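PDB 2NYK: M157 from Murid herpesvirus 1, which serves as a viral MHC class I-like ligand for Ly49 receptors of natural killer cells. Local coordinates for residues E26-R37 with L76-L87; F108-H116 with V123-K131. The protein carries 1 engineered substitution. All blocks are in the same frame, centred on the assembly; numbering follows the deposited sequence.

Contact 1: residues E26-R37 with L76-L87; sequences EVTVTRGGVHKR and LDIQKMRLNNLL
Helix 71-90 packs on one face of a beta hairpin in the MHC class I-like platform, running roughly along its strands, with Val-27 and Val-29 pressed onto Leu-76, Lys-80, Leu-83 and Leu-87. The helix segment crosses strand 26-30 at -31°, their axes 8.4 Å apart. Val-27 splits its branches. Val-27 CG2 is in tight contact with Leu-76 CD2 at 3.5 Å, while CG1 lies against CA and CB of Lys-80. Val-29 does likewise. Val-29 CG1 touches Leu-87 CD1, also at 3.5 Å, and its CG2 rests on Leu-83 CB and Lys-80 CG.

Lys-80 leaves the helix with CG anti to the backbone N (chi1 -157°) and bends at chi3, which carries its end to strand 35-37. There Lys-80 CD sits over the face of the His-35 ring, 4.1 Å from its centroid, a CH-pi contact. Lys-80 NZ also stands over a face of this ring, 3.4 Å from His-35 NE2. Lys-80 NZ lies over one face of the Arg-37 guanidinium too, 3.9 Å from Arg-37 NH2. The nearby positive charges would probably disfavour a charged His-35 ring. Arg-37 also lays its CD on Leu-76 CB.

At the other end Arg-31 NH2 donates to Leu-87 O at 3.0 Å. The oxygen lies in the guanidinium plane, but the donor stands above the carbonyl plane. Leu-87 CD2 lies over a face of the same guanidinium.

Arg-31 NH2 also makes a hydrogen bond to Leu-91 O, just past the end of helix 71-90. Trp-50, on strand 46-51, makes a cation-pi contact with Arg-37. Strand 96-106 pairs with strand 21-30 on the side away from strand 35-41.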
loop_
_atom_site.group_PDB
_atom_site.type_symbol
_atom_site.label_atom_id
_atom_site.label_comp_id
_atom_site.label_asym_id
_atom_site.label_seq_id
_atom_site.Cartn_x
_atom_site.Cartn_y
_atom_site.Cartn_z
ATOM N N GLU A 26 -5.316 0.110 -8.568
ATOM C CA GLU A 26 -5.960 1.399 -8.727
ATOM C C GLU A 26 -5.449 2.143 -9.958
ATOM O O GLU A 26 -4.249 2.155 -10.230
ATOM C CB GLU A 26 -5.743 2.243 -7.468
ATOM C CG GLU A 26 -6.333 3.649 -7.542
ATOM C CD GLU A 26 -6.384 4.304 -6.167
ATOM O OE1 GLU A 26 -6.580 5.525 -6.091
ATOM O OE2 GLU A 26 -6.227 3.604 -5.160
ATOM N N VAL A 27 -6.353 2.778 -10.695
ATOM C CA VAL A 27 -5.955 3.570 -11.843
ATOM C C VAL A 27 -6.706 4.887 -11.817
ATOM O O VAL A 27 -7.917 4.915 -11.595
ATOM C CB VAL A 27 -6.240 2.856 -13.203
ATOM C CG1 VAL A 27 -5.834 3.749 -14.372
ATOM C CG2 VAL A 27 -5.492 1.532 -13.280
ATOM N N THR A 28 -5.961 5.969 -12.036
ATOM C CA THR A 28 -6.520 7.303 -12.110
ATOM C C THR A 28 -6.165 7.901 -13.466
ATOM O O THR A 28 -5.018 7.811 -13.915
ATOM C CB THR A 28 -5.983 8.199 -10.978
ATOM O OG1 THR A 28 -6.338 7.622 -9.713
ATOM C CG2 THR A 28 -6.572 9.585 -11.077
ATOM N N VAL A 29 -7.168 8.458 -14.133
ATOM C CA VAL A 29 -6.982 9.167 -15.394
ATOM C C VAL A 29 -7.557 10.588 -15.240
ATOM O O VAL A 29 -8.668 10.762 -14.747
ATOM C CB VAL A 29 -7.669 8.405 -16.554
ATOM C CG1 VAL A 29 -7.789 9.275 -17.778
ATOM C CG2 VAL A 29 -6.900 7.130 -16.895
ATOM N N THR A 30 -6.783 11.597 -15.631
ATOM C CA THR A 30 -7.234 12.994 -15.534
ATOM C C THR A 30 -7.202 13.642 -16.911
ATOM O O THR A 30 -6.350 13.302 -17.729
ATOM C CB THR A 30 -6.368 13.836 -14.544
ATOM O OG1 THR A 30 -6.238 13.152 -13.294
ATOM C CG2 THR A 30 -6.988 15.215 -14.282
ATOM N N ARG A 31 -8.149 14.551 -17.167
ATOM C CA ARG A 31 -8.104 15.428 -18.356
ATOM C C ARG A 31 -6.859 16.307 -18.300
ATOM O O ARG A 31 -6.670 17.073 -17.337
ATOM C CB ARG A 31 -9.355 16.314 -18.432
ATOM C CG ARG A 31 -10.640 15.564 -18.728
ATOM C CD ARG A 31 -11.032 15.647 -20.217
ATOM N NE ARG A 31 -12.246 14.870 -20.487
ATOM C CZ ARG A 31 -13.414 15.049 -19.864
ATOM N NH1 ARG A 31 -13.536 15.975 -18.916
ATOM N NH2 ARG A 31 -14.456 14.292 -20.175
ATOM N N GLY A 32 -6.006 16.181 -19.326
ATOM C CA GLY A 32 -4.713 16.860 -19.306
ATOM C C GLY A 32 -3.557 15.874 -19.272
ATOM O O GLY A 32 -2.404 16.261 -19.053
ATOM N N GLY A 33 -3.882 14.597 -19.475
ATOM C CA GLY A 33 -2.885 13.549 -19.655
ATOM C C GLY A 33 -2.210 12.962 -18.425
ATOM O O GLY A 33 -1.328 12.118 -18.562
ATOM N N VAL A 34 -2.599 13.408 -17.229
ATOM C CA VAL A 34 -2.005 12.885 -15.997
ATOM C C VAL A 34 -2.726 11.605 -15.559
ATOM O O VAL A 34 -3.897 11.640 -15.176
ATOM C CB VAL A 34 -1.994 13.935 -14.853
ATOM C CG1 VAL A 34 -1.451 13.334 -13.566
ATOM C CG2 VAL A 34 -1.161 15.143 -15.249
ATOM N N HIS A 35 -2.018 10.478 -15.647
ATOM C CA HIS A 35 -2.531 9.186 -15.182
ATOM C C HIS A 35 -1.589 8.534 -14.168
ATOM O O HIS A 35 -0.424 8.935 -14.018
ATOM C CB HIS A 35 -2.795 8.230 -16.351
ATOM C CG HIS A 35 -1.583 7.951 -17.184
ATOM N ND1 HIS A 35 -0.503 7.233 -16.709
ATOM C CD2 HIS A 35 -1.272 8.309 -18.458
ATOM C CE1 HIS A 35 0.420 7.155 -17.655
ATOM N NE2 HIS A 35 -0.022 7.799 -18.726
ATOM N N LYS A 36 -2.111 7.531 -13.463
ATOM C CA LYS A 36 -1.342 6.792 -12.490
ATOM C C LYS A 36 -1.975 5.425 -12.269
ATOM O O LYS A 36 -3.185 5.313 -12.132
ATOM C CB LYS A 36 -1.251 7.571 -11.163
ATOM C CG LYS A 36 -0.349 6.915 -10.119
ATOM C CD LYS A 36 -0.368 7.677 -8.784
ATOM C CE LYS A 36 0.650 8.832 -8.788
ATOM N NZ LYS A 36 0.666 9.643 -7.515
ATOM N N ARG A 37 -1.130 4.405 -12.242
ATOM C CA ARG A 37 -1.532 3.024 -11.966
ATOM C C ARG A 37 -0.715 2.545 -10.786
ATOM O O ARG A 37 0.500 2.767 -10.743
ATOM C CB ARG A 37 -1.224 2.122 -13.173
ATOM C CG ARG A 37 -2.105 2.361 -14.384
ATOM C CD ARG A 37 -1.414 1.829 -15.626
ATOM N NE ARG A 37 -0.360 2.727 -16.093
ATOM C CZ ARG A 37 0.617 2.391 -16.937
ATOM N NH1 ARG A 37 0.725 1.144 -17.408
ATOM N NH2 ARG A 37 1.490 3.313 -17.309
ATOM N N LEU A 76 -4.262 -3.452 -15.253
ATOM C CA LEU A 76 -4.203 -2.003 -15.057
ATOM C C LEU A 76 -4.227 -1.232 -16.379
ATOM O O LEU A 76 -4.854 -0.174 -16.477
ATOM C CB LEU A 76 -2.922 -1.665 -14.298
ATOM C CG LEU A 76 -2.939 -2.133 -12.838
ATOM C CD1 LEU A 76 -1.547 -2.092 -12.237
ATOM C CD2 LEU A 76 -3.895 -1.288 -12.030
ATOM N N ASP A 77 -3.526 -1.769 -17.379
ATOM C CA ASP A 77 -3.488 -1.199 -18.732
ATOM C C ASP A 77 -4.879 -1.177 -19.352
ATOM O O ASP A 77 -5.307 -0.172 -19.877
ATOM C CB ASP A 77 -2.514 -2.000 -19.619
ATOM C CG ASP A 77 -2.216 -1.303 -20.939
ATOM O OD1 ASP A 77 -2.008 -2.005 -21.951
ATOM O OD2 ASP A 77 -2.197 -0.061 -20.970
ATOM N N ILE A 78 -5.587 -2.291 -19.258
ATOM C CA ILE A 78 -6.962 -2.382 -19.725
ATOM C C ILE A 78 -7.903 -1.401 -19.002
ATOM O O ILE A 78 -8.711 -0.736 -19.650
ATOM C CB ILE A 78 -7.506 -3.818 -19.606
ATOM C CG1 ILE A 78 -6.763 -4.755 -20.583
ATOM C CG2 ILE A 78 -9.016 -3.828 -19.837
ATOM C CD1 ILE A 78 -7.246 -6.206 -20.546
ATOM N N GLN A 79 -7.804 -1.320 -17.673
ATOM C CA GLN A 79 -8.596 -0.341 -16.917
ATOM C C GLN A 79 -8.259 1.093 -17.341
ATOM O O GLN A 79 -9.155 1.908 -17.555
ATOM C CB GLN A 79 -8.377 -0.506 -15.397
ATOM C CG GLN A 79 -8.896 -1.823 -14.798
ATOM C CD GLN A 79 -10.380 -2.062 -15.042
ATOM O OE1 GLN A 79 -11.167 -1.122 -15.141
ATOM N NE2 GLN A 79 -10.769 -3.329 -15.135
ATOM N N LYS A 80 -6.978 1.405 -17.474
ATOM C CA LYS A 80 -6.596 2.724 -17.948
ATOM C C LYS A 80 -7.251 3.064 -19.294
ATOM O O LYS A 80 -7.848 4.131 -19.428
ATOM C CB LYS A 80 -5.080 2.881 -18.021
ATOM C CG LYS A 80 -4.660 4.338 -17.968
ATOM C CD LYS A 80 -3.163 4.535 -18.086
ATOM C CE LYS A 80 -2.708 4.400 -19.519
ATOM N NZ LYS A 80 -1.271 4.741 -19.664
ATOM N N MET A 81 -7.162 2.160 -20.269
ATOM C CA MET A 81 -7.762 2.395 -21.594
ATOM C C MET A 81 -9.269 2.584 -21.495
ATOM O O MET A 81 -9.835 3.467 -22.146
ATOM C CB MET A 81 -7.444 1.250 -22.560
ATOM C CG MET A 81 -5.962 1.118 -22.861
ATOM S SD MET A 81 -5.547 -0.094 -24.125
ATOM C CE MET A 81 -5.957 -1.643 -23.324
ATOM N N ARG A 82 -9.895 1.756 -20.664
ATOM C CA ARG A 82 -11.319 1.833 -20.382
ATOM C C ARG A 82 -11.738 3.194 -19.839
ATOM O O ARG A 82 -12.744 3.756 -20.287
ATOM C CB ARG A 82 -11.689 0.757 -19.375
ATOM C CG ARG A 82 -13.129 0.722 -18.980
ATOM C CD ARG A 82 -13.247 -0.095 -17.732
ATOM N NE ARG A 82 -14.625 -0.294 -17.326
ATOM C CZ ARG A 82 -14.994 -0.575 -16.080
ATOM N NH1 ARG A 82 -14.075 -0.692 -15.117
ATOM N NH2 ARG A 82 -16.284 -0.736 -15.799
ATOM N N LEU A 83 -10.977 3.708 -18.870
ATOM C CA LEU A 83 -11.266 5.008 -18.260
ATOM C C LEU A 83 -11.060 6.162 -19.242
ATOM O O LEU A 83 -11.850 7.101 -19.250
ATOM C CB LEU A 83 -10.434 5.244 -16.997
ATOM C CG LEU A 83 -10.486 4.310 -15.780
ATOM C CD1 LEU A 83 -9.920 5.050 -14.590
ATOM C CD2 LEU A 83 -11.889 3.769 -15.469
ATOM N N ASN A 84 -10.001 6.089 -20.048
ATOM C CA ASN A 84 -9.749 7.061 -21.125
ATOM C C ASN A 84 -10.937 7.159 -22.055
ATOM O O ASN A 84 -11.343 8.254 -22.432
ATOM C CB ASN A 84 -8.535 6.663 -21.965
ATOM C CG ASN A 84 -7.236 6.795 -21.213
ATOM O OD1 ASN A 84 -6.984 7.801 -20.552
ATOM N ND2 ASN A 84 -6.382 5.786 -21.332
ATOM N N ASN A 85 -11.478 6.001 -22.428
ATOM C CA ASN A 85 -12.674 5.921 -23.257
ATOM C C ASN A 85 -13.877 6.582 -22.616
ATOM O O ASN A 85 -14.599 7.314 -23.282
ATOM C CB ASN A 85 -13.014 4.469 -23.597
ATOM C CG ASN A 85 -12.279 3.974 -24.822
ATOM O OD1 ASN A 85 -11.056 4.164 -24.954
ATOM N ND2 ASN A 85 -13.021 3.326 -25.729
ATOM N N LEU A 86 -14.082 6.324 -21.326
ATOM C CA LEU A 86 -15.193 6.908 -20.588
ATOM C C LEU A 86 -15.138 8.431 -20.564
ATOM O O LEU A 86 -16.166 9.094 -20.717
ATOM C CB LEU A 86 -15.249 6.359 -19.159
ATOM C CG LEU A 86 -15.759 4.916 -19.006
ATOM C CD1 LEU A 86 -15.387 4.372 -17.610
ATOM C CD2 LEU A 86 -17.279 4.829 -19.288
ATOM N N LEU A 87 -13.938 8.977 -20.368
ATOM C CA LEU A 87 -13.741 10.422 -20.383
ATOM C C LEU A 87 -14.059 10.989 -21.765
ATOM O O LEU A 87 -14.961 11.831 -21.898
ATOM C CB LEU A 87 -12.323 10.801 -19.947
ATOM C CG LEU A 87 -11.970 10.746 -18.455
ATOM C CD1 LEU A 87 -10.579 11.287 -18.253
ATOM C CD2 LEU A 87 -12.952 11.539 -17.609
#

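Contact 2: residues F108-H116 with V123-K131; sequences FDVICDVYH and VAYTGQTGK
Residues 109-116 and 123-128 run antiparallel. Hydrogen-bonded pairs form at His-116 with Val-123, Val-114 with Tyr-125 and Cys-112 with Gln-128, and the register slips by one between the last two. Val-114 N gives a nearly straight bond to Tyr-125 O, 2.8 Å long, and Val-114 O takes one back from Tyr-125 N. The return bond from Gln-128 N to Cys-112 O is weak.

The slip is a beta bulge: Thr-126 and Gly-127 stand opposite the single residue Asp-113, whose side chain bonds across it. Its CG is anti to the carbonyl carbon (chi1 -62°), which brings Asp-113 OD1 to Gly-127 N at 3.0 Å. That N-H meets the oxygen nearly along its C-O axis. A side chain therefore takes up the backbone N-H of the corner residue. Asp-113 OD1 also lies 3.3 Å from Thr-126 CA. Ile-111 rests its CG2 on Gly-127 CA.

The two strands form a beta hairpin at the end of the seven-stranded sheet of the MHC class I-like platform, and strand 122-128 is one of its two edge strands within this chain. Val-114, His-116, Tyr-125 and Gln-128 share one face. The Tyr-125 ring presents its edge to Val-114 CB, with Tyr-125 CD2 at 4.1 Å. Tyr-125 CE2 is 3.8 Å from His-116 ND1. These two rings meet rim to rim, their planes at 75°. Val-123 CG1 lies over a face of the Tyr-125 ring. Gln-128 CG meets Val-114 CG2 at 4.0 Å, the two side chains crossing at about a right angle. On the other face Tyr-115 CD1 touches Ala-124 CB at 3.7 Å.

Thr-150 of helix 148-154 lies against Cys-112, Val-114 and Gln-128. Cys-112 is disulfide-bonded to Cys-103 on strand 96-106, the next strand in the sheet.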
loop_
_atom_site.group_PDB
_atom_site.type_symbol
_atom_site.label_atom_id
_atom_site.label_comp_id
_atom_site.label_asym_id
_atom_site.label_seq_id
_atom_site.Cartn_x
_atom_site.Cartn_y
_atom_site.Cartn_z
ATOM N N PHE A 108 -8.190 -20.209 -3.645
ATOM C CA PHE A 108 -8.070 -19.746 -5.029
ATOM C C PHE A 108 -9.316 -18.995 -5.489
ATOM O O PHE A 108 -9.591 -18.907 -6.684
ATOM C CB PHE A 108 -7.725 -20.905 -5.978
ATOM C CG PHE A 108 -6.305 -21.435 -5.822
ATOM C CD1 PHE A 108 -5.273 -20.617 -5.357
ATOM C CD2 PHE A 108 -6.003 -22.743 -6.190
ATOM C CE1 PHE A 108 -3.962 -21.107 -5.250
ATOM C CE2 PHE A 108 -4.713 -23.239 -6.078
ATOM C CZ PHE A 108 -3.694 -22.419 -5.603
ATOM N N ASP A 109 -10.068 -18.479 -4.523
ATOM C CA ASP A 109 -11.234 -17.644 -4.771
ATOM C C ASP A 109 -10.840 -16.198 -4.563
ATOM O O ASP A 109 -9.807 -15.907 -3.952
ATOM C CB ASP A 109 -12.369 -17.973 -3.813
ATOM C CG ASP A 109 -13.086 -19.257 -4.182
ATOM O OD1 ASP A 109 -13.469 -19.407 -5.366
ATOM O OD2 ASP A 109 -13.258 -20.116 -3.287
ATOM N N VAL A 110 -11.668 -15.305 -5.092
ATOM C CA VAL A 110 -11.436 -13.883 -4.988
ATOM C C VAL A 110 -12.758 -13.188 -4.793
ATOM O O VAL A 110 -13.746 -13.531 -5.442
ATOM C CB VAL A 110 -10.746 -13.314 -6.246
ATOM C CG1 VAL A 110 -10.470 -11.839 -6.081
ATOM C CG2 VAL A 110 -9.438 -14.023 -6.473
ATOM N N ILE A 111 -12.747 -12.220 -3.885
ATOM C CA ILE A 111 -13.857 -11.308 -3.666
ATOM C C ILE A 111 -13.303 -9.894 -3.814
ATOM O O ILE A 111 -12.390 -9.512 -3.089
ATOM C CB ILE A 111 -14.451 -11.514 -2.250
ATOM C CG1 ILE A 111 -14.804 -12.998 -2.053
ATOM C CG2 ILE A 111 -15.685 -10.650 -2.064
ATOM C CD1 ILE A 111 -15.235 -13.386 -0.650
ATOM N N CYS A 112 -13.814 -9.140 -4.782
ATOM C CA CYS A 112 -13.347 -7.765 -4.989
ATOM C C CYS A 112 -14.451 -6.764 -4.762
ATOM O O CYS A 112 -15.595 -6.977 -5.168
ATOM C CB CYS A 112 -12.761 -7.539 -6.399
ATOM S SG CYS A 112 -11.418 -8.646 -6.920
ATOM N N ASP A 113 -14.100 -5.661 -4.112
ATOM C CA ASP A 113 -14.987 -4.512 -4.025
ATOM C C ASP A 113 -14.438 -3.579 -5.064
ATOM O O ASP A 113 -13.234 -3.345 -5.115
ATOM C CB ASP A 113 -14.941 -3.874 -2.649
ATOM C CG ASP A 113 -15.401 -4.822 -1.538
ATOM O OD1 ASP A 113 -16.374 -5.578 -1.725
ATOM O OD2 ASP A 113 -14.771 -4.802 -0.462
ATOM N N VAL A 114 -15.305 -3.080 -5.925
ATOM C CA VAL A 114 -14.866 -2.249 -7.035
ATOM C C VAL A 114 -15.383 -0.812 -6.877
ATOM O O VAL A 114 -16.586 -0.598 -6.765
ATOM C CB VAL A 114 -15.342 -2.842 -8.375
ATOM C CG1 VAL A 114 -14.818 -2.005 -9.545
ATOM C CG2 VAL A 114 -14.906 -4.328 -8.486
ATOM N N TYR A 115 -14.472 0.167 -6.881
ATOM C CA TYR A 115 -14.854 1.557 -6.658
ATOM C C TYR A 115 -14.522 2.396 -7.869
ATOM O O TYR A 115 -13.419 2.297 -8.412
ATOM C CB TYR A 115 -14.118 2.119 -5.443
ATOM C CG TYR A 115 -14.311 1.306 -4.198
ATOM C CD1 TYR A 115 -15.431 1.504 -3.391
ATOM C CD2 TYR A 115 -13.384 0.335 -3.820
ATOM C CE1 TYR A 115 -15.626 0.751 -2.218
ATOM C CE2 TYR A 115 -13.572 -0.428 -2.641
ATOM C CZ TYR A 115 -14.703 -0.214 -1.859
ATOM O OH TYR A 115 -14.907 -0.942 -0.694
ATOM N N HIS A 116 -15.481 3.219 -8.288
ATOM C CA HIS A 116 -15.296 4.185 -9.354
ATOM C C HIS A 116 -15.587 5.553 -8.759
ATOM O O HIS A 116 -16.549 5.704 -8.006
ATOM C CB HIS A 116 -16.276 3.923 -10.503
ATOM C CG HIS A 116 -15.941 2.721 -11.327
ATOM N ND1 HIS A 116 -16.315 1.446 -10.968
ATOM C CD2 HIS A 116 -15.272 2.601 -12.501
ATOM C CE1 HIS A 116 -15.879 0.588 -11.873
ATOM N NE2 HIS A 116 -15.247 1.266 -12.817
ATOM N N VAL A 123 -19.254 5.376 -7.036
ATOM C CA VAL A 123 -19.934 4.087 -7.203
ATOM C C VAL A 123 -19.113 2.992 -6.514
ATOM O O VAL A 123 -17.875 3.040 -6.496
ATOM C CB VAL A 123 -20.160 3.714 -8.699
ATOM C CG1 VAL A 123 -21.034 2.457 -8.838
ATOM C CG2 VAL A 123 -20.778 4.864 -9.480
ATOM N N ALA A 124 -19.812 2.023 -5.930
ATOM C CA ALA A 124 -19.176 0.868 -5.298
ATOM C C ALA A 124 -19.960 -0.419 -5.611
ATOM O O ALA A 124 -21.165 -0.495 -5.328
ATOM C CB ALA A 124 -19.064 1.096 -3.806
ATOM N N TYR A 125 -19.291 -1.387 -6.256
ATOM C CA TYR A 125 -19.833 -2.736 -6.477
ATOM C C TYR A 125 -19.111 -3.605 -5.485
ATOM O O TYR A 125 -17.937 -3.903 -5.679
ATOM C CB TYR A 125 -19.523 -3.263 -7.883
ATOM C CG TYR A 125 -19.925 -2.358 -9.022
ATOM C CD1 TYR A 125 -21.261 -2.118 -9.302
ATOM C CD2 TYR A 125 -18.968 -1.773 -9.846
ATOM C CE1 TYR A 125 -21.645 -1.282 -10.348
ATOM C CE2 TYR A 125 -19.340 -0.924 -10.899
ATOM C CZ TYR A 125 -20.681 -0.686 -11.142
ATOM O OH TYR A 125 -21.075 0.134 -12.180
ATOM N N THR A 126 -19.788 -4.003 -4.419
ATOM C CA THR A 126 -19.149 -4.800 -3.389
ATOM C C THR A 126 -19.445 -6.279 -3.579
ATOM O O THR A 126 -20.440 -6.635 -4.193
ATOM C CB THR A 126 -19.590 -4.366 -1.972
ATOM O OG1 THR A 126 -21.000 -4.586 -1.830
ATOM C CG2 THR A 126 -19.281 -2.891 -1.742
ATOM N N GLY A 127 -18.560 -7.131 -3.064
ATOM C CA GLY A 127 -18.781 -8.580 -3.054
ATOM C C GLY A 127 -18.770 -9.253 -4.421
ATOM O O GLY A 127 -19.388 -10.291 -4.585
ATOM N N GLN A 128 -18.088 -8.652 -5.407
ATOM C CA GLN A 128 -17.920 -9.257 -6.744
ATOM C C GLN A 128 -17.049 -10.506 -6.636
ATOM O O GLN A 128 -16.023 -10.502 -5.948
ATOM C CB GLN A 128 -17.254 -8.297 -7.736
ATOM C CG GLN A 128 -17.889 -6.928 -7.884
ATOM C CD GLN A 128 -19.263 -6.992 -8.469
ATOM O OE1 GLN A 128 -20.233 -7.347 -7.784
ATOM N NE2 GLN A 128 -19.372 -6.653 -9.753
ATOM N N THR A 129 -17.457 -11.571 -7.316
ATOM C CA THR A 129 -16.731 -12.842 -7.246
ATOM C C THR A 129 -16.204 -13.225 -8.631
ATOM O O THR A 129 -15.421 -14.169 -8.776
ATOM C CB THR A 129 -17.622 -13.956 -6.674
ATOM O OG1 THR A 129 -18.844 -14.001 -7.417
ATOM C CG2 THR A 129 -17.950 -13.695 -5.205
ATOM N N GLY A 130 -16.626 -12.469 -9.645
ATOM C CA GLY A 130 -16.282 -12.753 -11.040
ATOM C C GLY A 130 -16.760 -14.107 -11.562
ATOM O O GLY A 130 -16.102 -14.717 -12.419
ATOM N N LYS A 131 -17.898 -14.579 -11.050
ATOM C CA LYS A 131 -18.458 -15.877 -11.459
ATOM C C LYS A 131 -19.860 -15.735 -12.047
ATOM O O LYS A 131 -20.018 -15.700 -13.272
ATOM C CB LYS A 131 -18.465 -16.882 -10.297
ATOM C CG LYS A 131 -19.265 -16.428 -9.066
ATOM C CD LYS A 131 -19.328 -17.487 -7.959
ATOM C CE LYS A 131 -17.995 -17.650 -7.221
ATOM N NZ LYS A 131 -16.950 -18.319 -8.065
#

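In the fold
Contact 1 closes before contact 2 opens along the chain, and their centres lie about 20 Å apart. Both belong to the seven-stranded antiparallel sheet. Strands 21-30 and 35-41 of contact 1 lie near its middle, and strands 109-118 and 122-128 of contact 2 form one end. Strand 96-106 stands between the two hairpins and pairs with both. The contacts meet directly where Arg-82 NH1, on helix 71-90, comes within 3.2 Å of His-116 NE2. One contact packs a helix on the sheet, and the other adds the strand at one edge. Together they build part of the helix-on-sheet platform expected of an MHC class I-like protein.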